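Local coordinates for protein glycosyl transferase family 8 (Streptococcus pneumoniae, PDB 5GVV) that transfers galactose from UDP-galactose to the terminal glucose of the already glycosylated serine-rich repeat protein PsrP, with manganese bound beside the nucleotide, at residues G201-A206 with F213-P218; L226-Q231 with E245-Y250. All coordinates share one frame; numbering follows the deposited sequence.

Overall arrangement
Contact 1 and segment 226-231 of contact 2 lie in the glycosyltransferase family 8 (GT-A) region, and contact 2 joins that segment to helix 244-251. The contacts follow each other in sequence: contact 1 closes before contact 2 opens, with strand 225-227 reached soon after the loop that holds 213-218. Their centres are about 14 Å apart, and they meet directly where Gly201 adjoins the active-site segment, its N probably hydrogen-bonded to the O of His227 and its carbonyl carbon packed on CG1 of Ile229. Contact 2 holds the manganese ligand His227. The chain thus runs from a helix and the loop after it, far from the chain's centre, into the metal and diphosphate site.

Contact 1: G201-A206 with F213-P218; sequences GYDYGA and FIFDIP
The start of helix 203-208 packs on the 3-10 turn 214-216 in the loop that follows it, in the family 8 (GT-A) region, with the CA atoms of Ala206 and Ile214 6.9 Å apart. No hydrogen bond crosses between the two segments; packing joins them. Phe215 does most of this work: with CG anti to its own carbonyl carbon (chi1 -62°), its ring reaches back to the helix between Asp203 and Ala206. Phe215 CE1 lies 3.9 Å from CG of Asp203, whose carboxylate plane is turned 44° from the ring. On the other rim, Phe215 CE2 meets the methyl CB of Ala206 at 3.9 Å. Ala206 CB also packs against Ile214 CG2 at 4.1 Å. The buried carboxylate of Asp203 is held elsewhere, its OD2 forming a salt bridge with Arg242, which also touches Phe215. The second subunit adds to the packing here, with its Leu335 against Asp203 and its Gln338 against Phe215. Ala206 N is hydrogen-bonded to Tyr202 O, and the Tyr202 ring folds beneath that turn with Ala206 N over its centre. The backbone O of Asp203 approaches the edge of the Phe215 ring near its plane, 3.5 Å from Phe215 CZ.

Contact 2: L226-Q231 with E245-Y250; sequences LHYISQ and EVWWEY. With MN (manganese (II) ion), chain C; UDP (uridine-5'-diphosphate), chain D.
Tyr228 turns a face of its ring to the edge of the Trp247 indole in an offset edge-to-face pair, the planes at 89° and the centroid of the five-membered ring 5.9 Å from that of the tyrosine. The backbone directs Trp247 CB toward 226-231, and chi1 of -173°, with CG anti to the backbone N, sets the course of the indole past the tyrosine. The hydroxyl of Tyr228 passes across Val246, Tyr228 OH to Val246 CB 3.7 Å, and is hydrogen-bonded to Leu243 O. Beside it, Leu226 crosses Val246 at about a right angle, Leu226 CD1 3.8 Å from Val246 CG1. Tyr228 centres an inverse gamma turn, after which the chain meets the diphosphate. His227 NE2 binds manganese at 2.1 Å, completing with Asp106 and Asp108 of the DxD motif the protein's ligands to the metal. Asn197 holds His227 ND1, and Ile229 CG2 lies 3.3 Å above the imidazole plane, over its centre. Ser230 N donates to UDP O2B at 3.2 Å, with an N-H...O angle of 151°. Through Val246 and Trp247, helix 244-251 packs on Leu226 and Tyr228, the neighbours of His227; both also touch Ile110 of strand 109-111, antiparallel to strand 225-227, while Trp247 reaches Arg18 and Thr22 on helix 17-30.

Contact 1: G201-A206 with F213-P218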
loop_
_atom_site.group_PDB
_atom_site.type_symbol
_atom_site.label_atom_id
_atom_site.label_comp_id
_atom_site.label_asym_id
_atom_site.label_seq_id
_atom_site.Cartn_x
_atom_site.Cartn_y
_atom_site.Cartn_z
ATOM N N GLY A 201 -19.313 5.204 -8.537
ATOM C CA GLY A 201 -19.048 3.797 -8.783
ATOM C C GLY A 201 -20.229 3.092 -9.433
ATOM O O GLY A 201 -20.083 1.989 -9.970
ATOM N N TYR A 202 -21.398 3.731 -9.396
ATOM C CA TYR A 202 -22.611 3.151 -9.973
ATOM C C TYR A 202 -22.617 3.194 -11.501
ATOM O O TYR A 202 -23.503 2.609 -12.135
ATOM C CB TYR A 202 -23.858 3.858 -9.423
ATOM C CG TYR A 202 -25.177 3.257 -9.883
ATOM C CD1 TYR A 202 -25.522 1.950 -9.554
ATOM C CD2 TYR A 202 -26.078 3.999 -10.641
ATOM C CE1 TYR A 202 -26.725 1.399 -9.966
ATOM C CE2 TYR A 202 -27.280 3.456 -11.063
ATOM C CZ TYR A 202 -27.596 2.153 -10.721
ATOM O OH TYR A 202 -28.791 1.603 -11.134
ATOM N N ASP A 203 -21.629 3.873 -12.087
ATOM C CA ASP A 203 -21.557 4.046 -13.543
ATOM C C ASP A 203 -21.794 2.754 -14.327
ATOM O O ASP A 203 -22.590 2.733 -15.270
ATOM C CB ASP A 203 -20.210 4.653 -13.947
ATOM C CG ASP A 203 -20.161 6.158 -13.737
ATOM O OD1 ASP A 203 -21.143 6.720 -13.201
ATOM O OD2 ASP A 203 -19.132 6.776 -14.098
ATOM N N TYR A 204 -21.106 1.684 -13.934
ATOM C CA TYR A 204 -21.278 0.392 -14.591
ATOM C C TYR A 204 -22.709 -0.098 -14.430
ATOM O O TYR A 204 -23.307 -0.588 -15.385
ATOM C CB TYR A 204 -20.301 -0.662 -14.055
ATOM C CG TYR A 204 -20.386 -1.966 -14.823
ATOM C CD1 TYR A 204 -19.625 -2.169 -15.969
ATOM C CD2 TYR A 204 -21.254 -2.980 -14.423
ATOM C CE1 TYR A 204 -19.712 -3.347 -16.689
ATOM C CE2 TYR A 204 -21.347 -4.164 -15.138
ATOM C CZ TYR A 204 -20.572 -4.341 -16.265
ATOM O OH TYR A 204 -20.666 -5.512 -16.982
ATOM N N GLY A 205 -23.253 0.037 -13.224
ATOM C CA GLY A 205 -24.639 -0.326 -12.980
ATOM C C GLY A 205 -25.598 0.507 -13.813
ATOM O O GLY A 205 -26.524 -0.019 -14.434
ATOM N N ALA A 206 -25.364 1.814 -13.839
ATOM C CA ALA A 206 -26.232 2.732 -14.571
ATOM C C ALA A 206 -26.217 2.440 -16.066
ATOM O O ALA A 206 -27.258 2.467 -16.728
ATOM C CB ALA A 206 -25.818 4.164 -14.307
ATOM N N PHE A 213 -29.710 9.332 -17.814
ATOM C CA PHE A 213 -29.642 10.662 -17.216
ATOM C C PHE A 213 -28.672 10.764 -16.036
ATOM O O PHE A 213 -28.319 11.866 -15.609
ATOM C CB PHE A 213 -31.041 11.129 -16.818
ATOM C CG PHE A 213 -31.973 11.269 -17.984
ATOM C CD1 PHE A 213 -31.816 12.312 -18.884
ATOM C CD2 PHE A 213 -32.992 10.348 -18.195
ATOM C CE1 PHE A 213 -32.668 12.446 -19.975
ATOM C CE2 PHE A 213 -33.853 10.474 -19.278
ATOM C CZ PHE A 213 -33.689 11.524 -20.171
ATOM N N ILE A 214 -28.251 9.619 -15.508
ATOM C CA ILE A 214 -27.228 9.595 -14.467
ATOM C C ILE A 214 -25.970 10.277 -14.998
ATOM O O ILE A 214 -25.270 10.991 -14.264
ATOM C CB ILE A 214 -26.893 8.147 -14.036
ATOM C CG1 ILE A 214 -28.082 7.504 -13.315
ATOM C CG2 ILE A 214 -25.628 8.107 -13.170
ATOM C CD1 ILE A 214 -28.455 8.191 -12.020
ATOM N N PHE A 215 -25.703 10.065 -16.285
ATOM C CA PHE A 215 -24.502 10.586 -16.927
ATOM C C PHE A 215 -24.623 12.053 -17.326
ATOM O O PHE A 215 -23.656 12.654 -17.804
ATOM C CB PHE A 215 -24.131 9.724 -18.141
ATOM C CG PHE A 215 -23.799 8.303 -17.784
ATOM C CD1 PHE A 215 -22.522 7.968 -17.356
ATOM C CD2 PHE A 215 -24.766 7.307 -17.855
ATOM C CE1 PHE A 215 -22.211 6.661 -17.009
ATOM C CE2 PHE A 215 -24.462 5.997 -17.509
ATOM C CZ PHE A 215 -23.184 5.674 -17.085
ATOM N N ASP A 216 -25.808 12.625 -17.129
ATOM C CA ASP A 216 -26.021 14.046 -17.389
ATOM C C ASP A 216 -25.912 14.865 -16.100
ATOM O O ASP A 216 -25.988 16.094 -16.122
ATOM C CB ASP A 216 -27.376 14.276 -18.067
ATOM C CG ASP A 216 -27.434 13.694 -19.467
ATOM O OD1 ASP A 216 -26.381 13.635 -20.136
ATOM O OD2 ASP A 216 -28.537 13.297 -19.904
ATOM N N ILE A 217 -25.740 14.181 -14.973
ATOM C CA ILE A 217 -25.520 14.867 -13.707
ATOM C C ILE A 217 -24.135 15.516 -13.739
ATOM O O ILE A 217 -23.143 14.850 -14.027
ATOM C CB ILE A 217 -25.654 13.908 -12.502
ATOM C CG1 ILE A 217 -26.993 13.166 -12.561
ATOM C CG2 ILE A 217 -25.526 14.665 -11.184
ATOM C CD1 ILE A 217 -27.316 12.361 -11.307
ATOM N N PRO A 218 -24.075 16.829 -13.459
ATOM C CA PRO A 218 -22.844 17.629 -13.540
ATOM C C PRO A 218 -21.728 17.128 -12.620
ATOM O O PRO A 218 -21.997 16.781 -11.465
ATOM C CB PRO A 218 -23.306 19.018 -13.081
ATOM C CG PRO A 218 -24.773 19.055 -13.402
ATOM C CD PRO A 218 -25.248 17.656 -13.119
#

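Contact 2: L226-Q231 with E245-Y250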
loop_
_atom_site.group_PDB
_atom_site.type_symbol
_atom_site.label_atom_id
_atom_site.label_comp_id
_atom_site.label_asym_id
_atom_site.label_seq_id
_atom_site.Cartn_x
_atom_site.Cartn_y
_atom_site.Cartn_z
ATOM N N LEU A 226 -16.866 11.685 -3.269
ATOM C CA LEU A 226 -16.947 10.725 -4.371
ATOM C C LEU A 226 -16.830 9.306 -3.843
ATOM O O LEU A 226 -15.797 8.943 -3.281
ATOM C CB LEU A 226 -15.815 10.960 -5.372
ATOM C CG LEU A 226 -15.838 12.220 -6.225
ATOM C CD1 LEU A 226 -14.586 12.295 -7.077
ATOM C CD2 LEU A 226 -17.083 12.238 -7.097
ATOM N N HIS A 227 -17.864 8.496 -4.058
ATOM C CA HIS A 227 -17.896 7.134 -3.529
ATOM C C HIS A 227 -17.787 6.115 -4.662
ATOM O O HIS A 227 -18.709 5.966 -5.475
ATOM C CB HIS A 227 -19.184 6.911 -2.726
ATOM C CG HIS A 227 -19.179 5.666 -1.899
ATOM N ND1 HIS A 227 -20.248 5.288 -1.109
ATOM C CD2 HIS A 227 -18.230 4.712 -1.719
ATOM C CE1 HIS A 227 -19.961 4.161 -0.489
ATOM N NE2 HIS A 227 -18.743 3.786 -0.843
ATOM N N TYR A 228 -16.655 5.419 -4.722
ATOM C CA TYR A 228 -16.436 4.431 -5.771
ATOM C C TYR A 228 -16.994 3.059 -5.394
ATOM O O TYR A 228 -16.237 2.094 -5.223
ATOM C CB TYR A 228 -14.943 4.323 -6.092
ATOM C CG TYR A 228 -14.344 5.604 -6.628
ATOM C CD1 TYR A 228 -14.347 5.876 -7.988
ATOM C CD2 TYR A 228 -13.770 6.533 -5.772
ATOM C CE1 TYR A 228 -13.797 7.039 -8.483
ATOM C CE2 TYR A 228 -13.227 7.703 -6.251
ATOM C CZ TYR A 228 -13.244 7.951 -7.608
ATOM O OH TYR A 228 -12.696 9.117 -8.090
ATOM N N ILE A 229 -18.317 2.973 -5.270
ATOM C CA ILE A 229 -18.986 1.721 -4.932
ATOM C C ILE A 229 -18.789 0.693 -6.039
ATOM O O ILE A 229 -18.313 1.032 -7.130
ATOM C CB ILE A 229 -20.501 1.922 -4.709
ATOM C CG1 ILE A 229 -21.187 2.350 -6.015
ATOM C CG2 ILE A 229 -20.754 2.951 -3.612
ATOM C CD1 ILE A 229 -22.708 2.370 -5.938
ATOM N N SER A 230 -19.159 -0.555 -5.740
ATOM C CA SER A 230 -19.054 -1.706 -6.658
ATOM C C SER A 230 -17.630 -2.253 -6.743
ATOM O O SER A 230 -16.733 -1.772 -6.059
ATOM C CB SER A 230 -19.601 -1.399 -8.061
ATOM O OG SER A 230 -18.622 -0.772 -8.878
ATOM N N GLN A 231 -17.431 -3.270 -7.571
ATOM C CA GLN A 231 -16.112 -3.876 -7.695
ATOM C C GLN A 231 -15.280 -3.204 -8.784
ATOM O O GLN A 231 -14.142 -3.606 -9.042
ATOM C CB GLN A 231 -16.234 -5.379 -7.955
ATOM C CG GLN A 231 -17.086 -6.118 -6.920
ATOM C CD GLN A 231 -16.508 -6.063 -5.508
ATOM O OE1 GLN A 231 -16.680 -5.076 -4.785
ATOM N NE2 GLN A 231 -15.843 -7.138 -5.103
ATOM N N GLU A 245 -9.161 9.291 -12.414
ATOM C CA GLU A 245 -8.004 10.165 -12.213
ATOM C C GLU A 245 -8.005 10.891 -10.866
ATOM O O GLU A 245 -6.944 11.241 -10.335
ATOM C CB GLU A 245 -7.908 11.187 -13.346
ATOM C CG GLU A 245 -9.102 12.129 -13.453
ATOM C CD GLU A 245 -10.279 11.522 -14.210
ATOM O OE1 GLU A 245 -10.198 10.346 -14.642
ATOM O OE2 GLU A 245 -11.288 12.237 -14.379
ATOM N N VAL A 246 -9.191 11.127 -10.314
ATOM C CA VAL A 246 -9.297 11.829 -9.037
ATOM C C VAL A 246 -8.729 10.989 -7.892
ATOM O O VAL A 246 -8.039 11.514 -7.007
ATOM C CB VAL A 246 -10.745 12.224 -8.722
ATOM C CG1 VAL A 246 -10.821 12.953 -7.377
ATOM C CG2 VAL A 246 -11.318 13.090 -9.842
ATOM N N TRP A 247 -9.003 9.685 -7.909
ATOM C CA TRP A 247 -8.513 8.810 -6.849
ATOM C C TRP A 247 -6.999 8.768 -6.853
ATOM O O TRP A 247 -6.371 8.835 -5.797
ATOM C CB TRP A 247 -9.062 7.381 -6.980
ATOM C CG TRP A 247 -8.697 6.507 -5.784
ATOM C CD1 TRP A 247 -9.432 6.332 -4.636
ATOM C CD2 TRP A 247 -7.502 5.725 -5.618
ATOM N NE1 TRP A 247 -8.768 5.486 -3.776
ATOM C CE2 TRP A 247 -7.586 5.094 -4.356
ATOM C CE3 TRP A 247 -6.376 5.483 -6.415
ATOM C CZ2 TRP A 247 -6.579 4.244 -3.871
ATOM C CZ3 TRP A 247 -5.381 4.639 -5.938
ATOM C CH2 TRP A 247 -5.488 4.032 -4.673
ATOM N N TRP A 248 -6.416 8.647 -8.042
ATOM C CA TRP A 248 -4.969 8.565 -8.160
ATOM C C TRP A 248 -4.282 9.858 -7.731
ATOM O O TRP A 248 -3.201 9.826 -7.136
ATOM C CB TRP A 248 -4.576 8.149 -9.581
ATOM C CG TRP A 248 -4.798 6.690 -9.768
ATOM C CD1 TRP A 248 -5.861 6.086 -10.375
ATOM C CD2 TRP A 248 -3.964 5.634 -9.280
ATOM N NE1 TRP A 248 -5.726 4.722 -10.319
ATOM C CE2 TRP A 248 -4.565 4.416 -9.650
ATOM C CE3 TRP A 248 -2.755 5.601 -8.577
ATOM C CZ2 TRP A 248 -4.004 3.178 -9.338
ATOM C CZ3 TRP A 248 -2.195 4.366 -8.265
ATOM C CH2 TRP A 248 -2.818 3.174 -8.645
ATOM N N GLU A 249 -4.917 10.988 -8.024
ATOM C CA GLU A 249 -4.403 12.293 -7.627
ATOM C C GLU A 249 -4.163 12.369 -6.117
ATOM O O GLU A 249 -3.166 12.939 -5.662
ATOM C CB GLU A 249 -5.385 13.377 -8.057
ATOM C CG GLU A 249 -4.955 14.793 -7.720
ATOM C CD GLU A 249 -5.919 15.825 -8.271
ATOM O OE1 GLU A 249 -5.476 16.964 -8.541
ATOM O OE2 GLU A 249 -7.115 15.491 -8.448
ATOM N N TYR A 250 -5.071 11.793 -5.334
ATOM C CA TYR A 250 -4.884 11.787 -3.889
ATOM C C TYR A 250 -3.994 10.646 -3.401
ATOM O O TYR A 250 -3.248 10.810 -2.430
ATOM C CB TYR A 250 -6.234 11.799 -3.172
ATOM C CG TYR A 250 -6.931 13.131 -3.280
ATOM C CD1 TYR A 250 -6.615 14.171 -2.413
ATOM C CD2 TYR A 250 -7.893 13.357 -4.251
ATOM C CE1 TYR A 250 -7.247 15.397 -2.509
ATOM C CE2 TYR A 250 -8.526 14.578 -4.354
ATOM C CZ TYR A 250 -8.198 15.593 -3.479
ATOM O OH TYR A 250 -8.831 16.816 -3.577
HETATM MN MN MN C . -17.768 1.999 -0.246
HETATM N N1 UDP D . -13.257 -3.019 3.458
HETATM C C2 UDP D . -11.993 -3.359 3.900
HETATM N N3 UDP D . -11.231 -4.285 3.212
HETATM C C4 UDP D . -11.735 -4.880 2.072
HETATM C C5 UDP D . -13.010 -4.533 1.627
HETATM C C6 UDP D . -13.807 -3.687 2.396
HETATM O O2 UDP D . -11.547 -2.831 4.915
HETATM O O4 UDP D . -11.051 -5.704 1.456
HETATM C "C1'" UDP D . -14.042 -2.023 4.221
HETATM C "C2'" UDP D . -13.769 -0.633 3.666
HETATM O "O2'" UDP D . -13.812 0.325 4.700
HETATM C "C3'" UDP D . -14.931 -0.393 2.730
HETATM C "C4'" UDP D . -16.054 -1.160 3.416
HETATM O "O4'" UDP D . -15.432 -2.256 4.063
HETATM O "O3'" UDP D . -15.208 0.986 2.609
HETATM C "C5'" UDP D . -17.125 -1.638 2.438
HETATM O "O5'" UDP D . -16.499 -1.998 1.226
HETATM P PA UDP D . -16.949 -1.258 -0.126
HETATM O O1A UDP D . -16.684 0.181 0.075
HETATM O O2A UDP D . -16.213 -1.802 -1.291
HETATM O O3A UDP D . -18.533 -1.551 -0.270
HETATM P PB UDP D . -19.523 -0.637 -1.162
HETATM O O1B UDP D . -20.935 -0.945 -0.835
HETATM O O2B UDP D . -19.291 -0.960 -2.589
HETATM O O3B UDP D . -19.247 0.799 -0.916
#